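Local coordinates for BH0493 protein (Bacillus halodurans C-125, PDB 2QEE) that binds zinc and is a putative member of the amidohydrolase superfamily of metal-dependent enzymes, with its substrate not established, at residues E310-A315 and E345-S350; E338-R343 and A376-D381; H288-Y293 and R316-L321. All blocks are in the same frame, centred on the assembly; numbering follows the deposited sequence.

Contact 1: residues E310-A315 and E345-S350; sequences ELVVLA and EMLGTS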
loop_
_atom_site.group_PDB
_atom_site.type_symbol
_atom_site.label_atom_id
_atom_site.label_comp_id
_atom_site.label_asym_id
_atom_site.label_seq_id
_atom_site.Cartn_x
_atom_site.Cartn_y
_atom_site.Cartn_z
ATOM N N GLU C 310 9.056 3.917 1.239
ATOM C CA GLU C 310 10.019 4.778 1.956
ATOM C C GLU C 310 11.450 4.235 1.806
ATOM O O GLU C 310 12.405 5.006 1.789
ATOM C CB GLU C 310 9.584 5.009 3.398
ATOM C CG GLU C 310 9.560 3.755 4.235
ATOM C CD GLU C 310 8.884 3.937 5.609
ATOM O OE1 GLU C 310 8.332 5.023 5.890
ATOM O OE2 GLU C 310 8.864 2.934 6.369
ATOM N N LEU C 311 11.590 2.908 1.678
ATOM C CA LEU C 311 12.919 2.370 1.315
ATOM C C LEU C 311 13.440 2.924 -0.055
ATOM O O LEU C 311 14.630 3.300 -0.184
ATOM C CB LEU C 311 12.864 0.842 1.279
ATOM C CG LEU C 311 14.159 0.130 0.853
ATOM C CD1 LEU C 311 15.282 0.436 1.904
ATOM C CD2 LEU C 311 13.912 -1.331 0.681
ATOM N N VAL C 312 12.553 2.981 -1.054
ATOM C CA VAL C 312 12.916 3.629 -2.346
ATOM C C VAL C 312 13.299 5.061 -2.126
ATOM O O VAL C 312 14.362 5.527 -2.662
ATOM C CB VAL C 312 11.736 3.584 -3.310
ATOM C CG1 VAL C 312 12.091 4.314 -4.619
ATOM C CG2 VAL C 312 11.393 2.123 -3.553
ATOM N N VAL C 313 12.544 5.801 -1.292
ATOM C CA VAL C 313 12.919 7.214 -1.125
ATOM C C VAL C 313 14.282 7.306 -0.429
ATOM O O VAL C 313 15.104 8.186 -0.746
ATOM C CB VAL C 313 11.867 8.017 -0.301
ATOM C CG1 VAL C 313 12.286 9.512 -0.206
ATOM C CG2 VAL C 313 10.467 7.914 -0.964
ATOM N N LEU C 314 14.557 6.393 0.486
ATOM C CA LEU C 314 15.853 6.444 1.183
ATOM C C LEU C 314 17.008 6.197 0.178
ATOM O O LEU C 314 18.077 6.822 0.290
ATOM C CB LEU C 314 15.861 5.397 2.290
ATOM C CG LEU C 314 17.028 5.592 3.296
ATOM C CD1 LEU C 314 17.079 6.990 3.937
ATOM C CD2 LEU C 314 16.900 4.511 4.373
ATOM N N ALA C 315 16.798 5.274 -0.759
ATOM C CA ALA C 315 17.783 5.032 -1.874
ATOM C C ALA C 315 18.003 6.338 -2.686
ATOM O O ALA C 315 19.128 6.635 -3.169
ATOM C CB ALA C 315 17.315 3.933 -2.797
ATOM N N GLU C 345 10.205 4.090 -11.103
ATOM C CA GLU C 345 9.754 5.524 -11.230
ATOM C C GLU C 345 10.668 6.501 -10.482
ATOM O O GLU C 345 10.904 7.598 -10.953
ATOM C CB GLU C 345 8.258 5.671 -10.771
ATOM C CG GLU C 345 7.365 4.970 -11.869
ATOM C CD GLU C 345 5.915 4.711 -11.475
ATOM O OE1 GLU C 345 5.431 5.208 -10.408
ATOM O OE2 GLU C 345 5.284 3.977 -12.305
ATOM N N MET C 346 11.217 6.086 -9.318
ATOM C CA MET C 346 12.021 6.986 -8.490
ATOM C C MET C 346 13.523 6.786 -8.597
ATOM O O MET C 346 14.297 7.623 -8.102
ATOM C CB MET C 346 11.628 6.833 -7.005
ATOM C CG MET C 346 10.413 7.693 -6.664
ATOM S SD MET C 346 9.969 7.595 -4.933
ATOM C CE MET C 346 9.025 6.079 -5.068
ATOM N N LEU C 347 13.913 5.650 -9.162
ATOM C CA LEU C 347 15.362 5.303 -9.216
ATOM C C LEU C 347 15.846 5.002 -10.628
ATOM O O LEU C 347 17.037 4.713 -10.831
ATOM C CB LEU C 347 15.669 4.087 -8.326
ATOM C CG LEU C 347 15.307 4.237 -6.826
ATOM C CD1 LEU C 347 15.604 2.886 -6.171
ATOM C CD2 LEU C 347 16.129 5.340 -6.184
ATOM N N GLY C 348 14.946 4.989 -11.624
ATOM C CA GLY C 348 15.413 4.636 -12.963
ATOM C C GLY C 348 15.850 3.173 -12.971
ATOM O O GLY C 348 15.115 2.309 -12.586
ATOM N N THR C 349 17.065 2.908 -13.443
ATOM C CA THR C 349 17.593 1.548 -13.416
ATOM C C THR C 349 18.636 1.325 -12.292
ATOM O O THR C 349 19.350 0.272 -12.301
ATOM C CB THR C 349 18.277 1.183 -14.763
ATOM O OG1 THR C 349 19.310 2.141 -14.992
ATOM C CG2 THR C 349 17.222 1.199 -15.915
ATOM N N SER C 350 18.716 2.237 -11.325
ATOM C CA SER C 350 19.742 2.164 -10.245
ATOM C C SER C 350 19.318 1.291 -9.017
ATOM O O SER C 350 19.411 1.721 -7.849
ATOM C CB SER C 350 20.199 3.577 -9.809
ATOM O OG SER C 350 19.198 4.358 -9.149
#
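Met346 and Val312 meet with their side chains crossing at about a right angle, in a contact made wholly of apolar groups. CB of Met346 lies 3.5 Å from Val312 CG1. The methionine runs out extended to SD and then bends (chi3 -83°), which carries CE back to 3.6 Å from Val312 CG1. The one valine methyl is therefore touched by both ends of the methionine side chain. SD faces the next residue of the helix as well, at 4.0 Å from Val313 CG2, although the CB of Val313 points away from 345-350. Phe329 of the second subunit packs on Val313, and Asn332 of that subunit lies against Met346.

Leu347 takes the next place down the helix face. Its CG is 3.9 Å from Val312 CG1, and both its methyls rest against Ala315, CD1 and CD2 each 3.9 Å from Ala315 CB. Val312 and Leu347 both also touch Ile323 on strand 321-323. Strand 298-302, helix 308-317 and strand 321-323 form a right-handed beta-alpha-beta unit of the kind expected in the (beta/alpha)-barrel of the amidohydrolase superfamily, and the contact packs its helix against helix 333-347, which follows the second strand.

Gly348, the first residue past the helix, has a positive phi of 67°, a value that favours glycine, and the chain turns through a type II' beta turn from Leu347 to Ser350. Two donors of Ser350 grip the carbonyl oxygen of Leu347. Ser350 N lies 3.0 Å from Leu347 O. The hydroxyl, Ser350 OG, is 2.8 Å from Leu347 O and lies in the carbonyl plane on a lone pair. Arg59 of the second subunit hydrogen-bonds to the backbone oxygens of both Ser350 and Ala315, bridging the two segments.

Contact 2: residues E338-R343 and A376-D381; sequences EMTRMR and AEVLID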
loop_
_atom_site.group_PDB
_atom_site.type_symbol
_atom_site.label_atom_id
_atom_site.label_comp_id
_atom_site.label_asym_id
_atom_site.label_seq_id
_atom_site.Cartn_x
_atom_site.Cartn_y
_atom_site.Cartn_z
ATOM N N GLU C 338 3.990 -3.794 -7.910
ATOM C CA GLU C 338 3.991 -2.445 -7.322
ATOM C C GLU C 338 5.387 -1.997 -6.910
ATOM O O GLU C 338 5.747 -0.829 -7.168
ATOM C CB GLU C 338 2.973 -2.295 -6.188
ATOM C CG GLU C 338 3.370 -3.013 -4.861
ATOM C CD GLU C 338 2.312 -2.762 -3.726
ATOM O OE1 GLU C 338 2.688 -2.784 -2.526
ATOM O OE2 GLU C 338 1.104 -2.573 -4.038
ATOM N N MET C 339 6.194 -2.905 -6.332
ATOM C CA MET C 339 7.503 -2.522 -5.874
ATOM C C MET C 339 8.384 -2.131 -7.065
ATOM O O MET C 339 9.088 -1.151 -6.991
ATOM C CB MET C 339 8.134 -3.712 -5.136
ATOM C CG MET C 339 7.621 -3.858 -3.685
ATOM S SD MET C 339 8.399 -5.342 -2.931
ATOM C CE MET C 339 10.147 -4.814 -2.939
ATOM N N THR C 340 8.386 -2.938 -8.126
ATOM C CA THR C 340 9.244 -2.713 -9.287
ATOM C C THR C 340 8.884 -1.368 -9.959
ATOM O O THR C 340 9.757 -0.634 -10.378
ATOM C CB THR C 340 9.199 -3.945 -10.237
ATOM O OG1 THR C 340 9.632 -5.119 -9.492
ATOM C CG2 THR C 340 10.124 -3.782 -11.445
ATOM N N ARG C 341 7.589 -1.061 -10.032
ATOM C CA ARG C 341 7.151 0.199 -10.617
ATOM C C ARG C 341 7.589 1.388 -9.763
ATOM O O ARG C 341 8.106 2.377 -10.292
ATOM C CB ARG C 341 5.612 0.177 -10.829
ATOM C CG ARG C 341 5.247 -0.785 -11.972
ATOM C CD ARG C 341 3.775 -0.948 -12.186
ATOM N NE ARG C 341 3.563 -1.868 -13.326
ATOM C CZ ARG C 341 3.580 -1.464 -14.618
ATOM N NH1 ARG C 341 3.718 -0.149 -14.941
ATOM N NH2 ARG C 341 3.434 -2.353 -15.572
ATOM N N MET C 342 7.365 1.330 -8.452
ATOM C CA MET C 342 7.788 2.408 -7.544
ATOM C C MET C 342 9.300 2.624 -7.646
ATOM O O MET C 342 9.773 3.750 -7.773
ATOM C CB MET C 342 7.420 2.141 -6.061
ATOM C CG MET C 342 5.878 2.162 -5.808
ATOM S SD MET C 342 5.581 2.081 -4.033
ATOM C CE MET C 342 6.042 0.390 -3.580
ATOM N N ARG C 343 10.012 1.503 -7.676
ATOM C CA ARG C 343 11.467 1.572 -7.746
ATOM C C ARG C 343 11.924 2.229 -9.068
ATOM O O ARG C 343 12.766 3.109 -9.062
ATOM C CB ARG C 343 12.052 0.169 -7.610
ATOM C CG ARG C 343 11.933 -0.317 -6.158
ATOM C CD ARG C 343 12.220 -1.791 -6.094
ATOM N NE ARG C 343 12.346 -2.193 -4.693
ATOM C CZ ARG C 343 12.838 -3.396 -4.355
ATOM N NH1 ARG C 343 13.179 -4.254 -5.300
ATOM N NH2 ARG C 343 13.062 -3.721 -3.062
ATOM N N ALA C 376 9.682 -7.513 -17.224
ATOM C CA ALA C 376 9.543 -7.191 -18.655
ATOM C C ALA C 376 8.315 -6.252 -18.886
ATOM O O ALA C 376 8.454 -5.234 -19.604
ATOM C CB ALA C 376 9.427 -8.449 -19.491
ATOM N N GLU C 377 7.202 -6.535 -18.224
ATOM C CA GLU C 377 5.986 -5.694 -18.369
ATOM C C GLU C 377 6.289 -4.278 -17.895
ATOM O O GLU C 377 5.890 -3.271 -18.534
ATOM C CB GLU C 377 4.845 -6.271 -17.559
ATOM C CG GLU C 377 4.308 -7.616 -18.059
ATOM C CD GLU C 377 3.410 -8.321 -16.999
ATOM O OE1 GLU C 377 2.882 -9.425 -17.286
ATOM O OE2 GLU C 377 3.237 -7.802 -15.850
ATOM N N VAL C 378 6.979 -4.150 -16.756
ATOM C CA VAL C 378 7.310 -2.819 -16.243
ATOM C C VAL C 378 8.205 -2.061 -17.211
ATOM O O VAL C 378 7.947 -0.898 -17.600
ATOM C CB VAL C 378 7.960 -2.924 -14.834
ATOM C CG1 VAL C 378 8.393 -1.561 -14.367
ATOM C CG2 VAL C 378 6.930 -3.597 -13.842
ATOM N N LEU C 379 9.252 -2.743 -17.692
ATOM C CA LEU C 379 10.156 -2.098 -18.674
ATOM C C LEU C 379 9.437 -1.638 -19.965
ATOM O O LEU C 379 9.662 -0.531 -20.454
ATOM C CB LEU C 379 11.298 -3.089 -19.031
ATOM C CG LEU C 379 12.381 -3.228 -17.947
ATOM C CD1 LEU C 379 13.235 -4.434 -18.380
ATOM C CD2 LEU C 379 13.226 -1.918 -17.866
ATOM N N ILE C 380 8.566 -2.483 -20.477
ATOM C CA ILE C 380 7.784 -2.173 -21.707
ATOM C C ILE C 380 7.010 -0.835 -21.473
ATOM O O ILE C 380 7.107 0.113 -22.271
ATOM C CB ILE C 380 6.862 -3.353 -22.155
ATOM C CG1 ILE C 380 7.728 -4.501 -22.681
ATOM C CG2 ILE C 380 5.930 -2.858 -23.242
ATOM C CD1 ILE C 380 7.030 -5.915 -22.732
ATOM N N ASP C 381 6.308 -0.751 -20.345
ATOM C CA ASP C 381 5.543 0.487 -20.039
ATOM C C ASP C 381 6.470 1.705 -19.945
ATOM O O ASP C 381 6.133 2.792 -20.446
ATOM C CB ASP C 381 4.821 0.318 -18.694
ATOM C CG ASP C 381 3.460 -0.371 -18.850
ATOM O OD1 ASP C 381 2.959 -0.543 -20.022
ATOM O OD2 ASP C 381 2.866 -0.750 -17.793
HETATM O O HOH W 1 2.948 -5.260 -14.882
#
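Arg341 and Asp381 form a salt bridge in which both terminal nitrogens of the guanidinium converge on a single carboxylate oxygen. NH2 of Arg341 donates to Asp381 OD2 at 2.8 Å with an N-H...O angle of 146°, while the bond from Arg341 NH1 to the same OD2, at 3.0 Å, is weak. OD2 sits at the guanidinium edge near its plane, but the two flat groups are turned 56° apart, and NH2 approaches the oxygen from the anti side, clearly tilted out of the carboxylate plane. The other carboxylate oxygen, OD1, pairs with Arg8 of helix 8-21. A water adds a second link: it accepts from Arg341 NH2 at 3.0 Å and donates to Glu377 OE2 at 2.7 Å. With NE of Arg341 also bonded to Asn337 OD1, three different partners fix the rotation of the guanidinium.

These groups join helices 333-347 and 363-388, a pair packed side by side and roughly parallel, whose axes here approach to 10.0 Å and cross at -35°.

Apolar packing lies beneath the polar edge. Val378 CG2 lies over one face of the guanidinium and crosses the arginine chain obliquely, 3.8 Å from Arg341 CG. Thr340 meets the same valine, its CG2 4.0 Å from Val378 CG2; that methyl stands anti to the backbone N while OG1, beside the N, bonds back to Ile336 O. Arg341 also packs on Glu334 of the second subunit, and its side chain is about 8 Å from a bound magnesium ion.

Contact 3: residues H288-Y293 and R316-L321; sequences HLLREY and RKFSNL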
loop_
_atom_site.group_PDB
_atom_site.type_symbol
_atom_site.label_atom_id
_atom_site.label_comp_id
_atom_site.label_asym_id
_atom_site.label_seq_id
_atom_site.Cartn_x
_atom_site.Cartn_y
_atom_site.Cartn_z
ATOM N N HIS C 288 20.560 6.287 9.663
ATOM C CA HIS C 288 21.771 6.611 10.425
ATOM C C HIS C 288 23.024 5.924 9.857
ATOM O O HIS C 288 24.078 6.562 9.633
ATOM C CB HIS C 288 21.548 6.224 11.901
ATOM C CG HIS C 288 22.748 6.471 12.751
ATOM N ND1 HIS C 288 22.862 7.578 13.572
ATOM C CD2 HIS C 288 23.926 5.801 12.845
ATOM C CE1 HIS C 288 24.056 7.565 14.143
ATOM N NE2 HIS C 288 24.703 6.482 13.752
ATOM N N LEU C 289 22.908 4.630 9.595
ATOM C CA LEU C 289 24.013 3.851 9.050
ATOM C C LEU C 289 24.477 4.480 7.742
ATOM O O LEU C 289 25.664 4.710 7.566
ATOM C CB LEU C 289 23.588 2.398 8.863
ATOM C CG LEU C 289 23.606 1.537 10.154
ATOM C CD1 LEU C 289 22.894 0.191 9.955
ATOM C CD2 LEU C 289 25.085 1.299 10.601
ATOM N N LEU C 290 23.545 4.787 6.845
ATOM C CA LEU C 290 23.945 5.336 5.551
ATOM C C LEU C 290 24.626 6.708 5.629
ATOM O O LEU C 290 25.606 6.991 4.906
ATOM C CB LEU C 290 22.718 5.453 4.662
ATOM C CG LEU C 290 22.156 4.088 4.261
ATOM C CD1 LEU C 290 20.740 4.359 3.685
ATOM C CD2 LEU C 290 23.052 3.379 3.140
ATOM N N ARG C 291 24.075 7.572 6.476
ATOM C CA ARG C 291 24.603 8.911 6.633
ATOM C C ARG C 291 25.962 8.907 7.327
ATOM O O ARG C 291 26.902 9.571 6.871
ATOM C CB ARG C 291 23.631 9.768 7.425
ATOM C CG ARG C 291 24.163 11.185 7.771
ATOM C CD ARG C 291 23.102 12.041 8.390
ATOM N NE ARG C 291 22.518 11.392 9.564
ATOM C CZ ARG C 291 21.259 10.939 9.580
ATOM N NH1 ARG C 291 20.487 11.148 8.511
ATOM N NH2 ARG C 291 20.777 10.298 10.657
ATOM N N GLU C 292 26.023 8.179 8.434
ATOM C CA GLU C 292 27.188 8.184 9.323
ATOM C C GLU C 292 28.355 7.302 8.887
ATOM O O GLU C 292 29.475 7.486 9.417
ATOM C CB GLU C 292 26.785 7.839 10.778
ATOM C CG GLU C 292 25.665 8.690 11.322
ATOM C CD GLU C 292 25.947 10.195 11.333
ATOM O OE1 GLU C 292 27.126 10.599 11.369
ATOM O OE2 GLU C 292 24.982 10.994 11.285
ATOM N N TYR C 293 28.118 6.370 7.943
ATOM C CA TYR C 293 29.149 5.483 7.431
ATOM C C TYR C 293 29.236 5.592 5.887
ATOM O O TYR C 293 28.922 4.628 5.173
ATOM C CB TYR C 293 28.886 4.054 7.903
ATOM C CG TYR C 293 29.023 3.957 9.396
ATOM C CD1 TYR C 293 30.275 3.696 9.985
ATOM C CD2 TYR C 293 27.914 4.192 10.232
ATOM C CE1 TYR C 293 30.398 3.648 11.399
ATOM C CE2 TYR C 293 28.028 4.149 11.644
ATOM C CZ TYR C 293 29.296 3.895 12.195
ATOM O OH TYR C 293 29.399 3.842 13.574
ATOM N N ARG C 316 16.940 7.103 -2.894
ATOM C CA ARG C 316 17.146 8.418 -3.548
ATOM C C ARG C 316 18.097 9.311 -2.759
ATOM O O ARG C 316 18.724 10.177 -3.344
ATOM C CB ARG C 316 15.854 9.201 -3.706
ATOM C CG ARG C 316 14.859 8.561 -4.700
ATOM C CD ARG C 316 13.623 9.481 -4.882
ATOM N NE ARG C 316 13.933 10.870 -5.301
ATOM C CZ ARG C 316 14.120 11.223 -6.574
ATOM N NH1 ARG C 316 14.049 10.321 -7.558
ATOM N NH2 ARG C 316 14.430 12.483 -6.859
ATOM N N LYS C 317 18.164 9.129 -1.444
ATOM C CA LYS C 317 19.007 10.038 -0.607
ATOM C C LYS C 317 20.463 9.611 -0.544
ATOM O O LYS C 317 21.341 10.447 -0.362
ATOM C CB LYS C 317 18.529 10.096 0.834
ATOM C CG LYS C 317 17.043 10.418 1.022
ATOM C CD LYS C 317 16.753 11.797 0.472
ATOM C CE LYS C 317 15.913 11.760 -0.827
ATOM N NZ LYS C 317 15.551 13.198 -1.256
ATOM N N PHE C 318 20.688 8.312 -0.637
ATOM C CA PHE C 318 22.046 7.746 -0.359
ATOM C C PHE C 318 22.568 6.830 -1.410
ATOM O O PHE C 318 22.036 5.743 -1.590
ATOM C CB PHE C 318 22.097 7.028 1.012
ATOM C CG PHE C 318 21.807 7.939 2.149
ATOM C CD1 PHE C 318 22.796 8.800 2.639
ATOM C CD2 PHE C 318 20.560 7.971 2.715
ATOM C CE1 PHE C 318 22.519 9.668 3.661
ATOM C CE2 PHE C 318 20.264 8.810 3.745
ATOM C CZ PHE C 318 21.259 9.686 4.242
ATOM N N SER C 319 23.699 7.196 -2.034
ATOM C CA SER C 319 24.271 6.366 -3.066
ATOM C C SER C 319 24.987 5.131 -2.539
ATOM O O SER C 319 25.279 4.244 -3.302
ATOM C CB SER C 319 25.233 7.163 -3.949
ATOM O OG SER C 319 26.283 7.784 -3.175
ATOM N N ASN C 320 25.306 5.109 -1.221
ATOM C CA ASN C 320 25.874 3.946 -0.579
ATOM C C ASN C 320 24.827 2.898 -0.130
ATOM O O ASN C 320 25.146 1.864 0.519
ATOM C CB ASN C 320 26.831 4.349 0.575
ATOM C CG ASN C 320 26.161 5.104 1.681
ATOM O OD1 ASN C 320 25.176 5.838 1.482
ATOM N ND2 ASN C 320 26.740 4.983 2.900
ATOM N N LEU C 321 23.578 3.111 -0.570
ATOM C CA LEU C 321 22.513 2.126 -0.413
ATOM C C LEU C 321 22.190 1.532 -1.779
ATOM O O LEU C 321 21.937 2.294 -2.747
ATOM C CB LEU C 321 21.225 2.809 0.116
ATOM C CG LEU C 321 20.022 1.897 0.273
ATOM C CD1 LEU C 321 20.305 0.676 1.185
ATOM C CD2 LEU C 321 18.847 2.743 0.787
#
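Asn320 ND2 is the polar centre of this contact, donating to Leu290 O at 3.1 Å and also to Asn296 O beyond the two segments. The bond to Leu290 is nearly straight, with an N-H...O angle of 164°, and it uses a lone pair in the carbonyl plane while staying close to the amide plane of the asparagine. Tyr293 O lies 3.2 Å from the same ND2. With chi1 at 62°, CG of Asn320 stands between its backbone N and carbonyl carbon. The amide nitrogen meets the end of helix 284-292.

Leu290 packs beside this bond. Its CB rests over one face of the Phe318 ring as a CH-pi contact, 3.9 Å from the ring centroid, and its CD1 is 3.7 Å from Phe318 CD2. The other methyl reaches the start of strand 321-323, with Leu290 CD2 at 3.6 Å from Leu321 CB. Arg291 meets the far part of the ring through its backbone and stem, CA being 3.7 Å from Phe318 CE1. The arginine's polar end turns to Glu287 and Glu292 of its own helix and to Val267 O of the second subunit.

Phe318, Asn320 and Leu321 belong to the type I beta turn that carries the chain from helix 308-317 into strand 321-323. The main-chain oxygen of Leu290, near the helix end, thus gains a side-chain donor, and the apolar groups around it would limit competition from water, so the turn is tied to the neighbouring helix by direction-specific as well as apolar contact.

The contacts form a row among helices and the turns that follow them. Contact 1 lies in the middle, its centre 12 Å from that of contact 2 and 13 Å from that of contact 3, on the same side of the chain's centre as each; contacts 2 and 3 lie 24 Å apart without touching. Helix 308-317 is shared by contacts 1 and 3, helix 333-347 by contacts 1 and 2. In sequence, contact 3 closes before contact 2 opens, whereas contact 1 alternates with both. A probable hydrogen bond from Arg316 to Met346 O joins contacts 1 and 3, and Val312 packs on Arg343 between contacts 1 and 2. All touch the second subunit and so border the assembly interface.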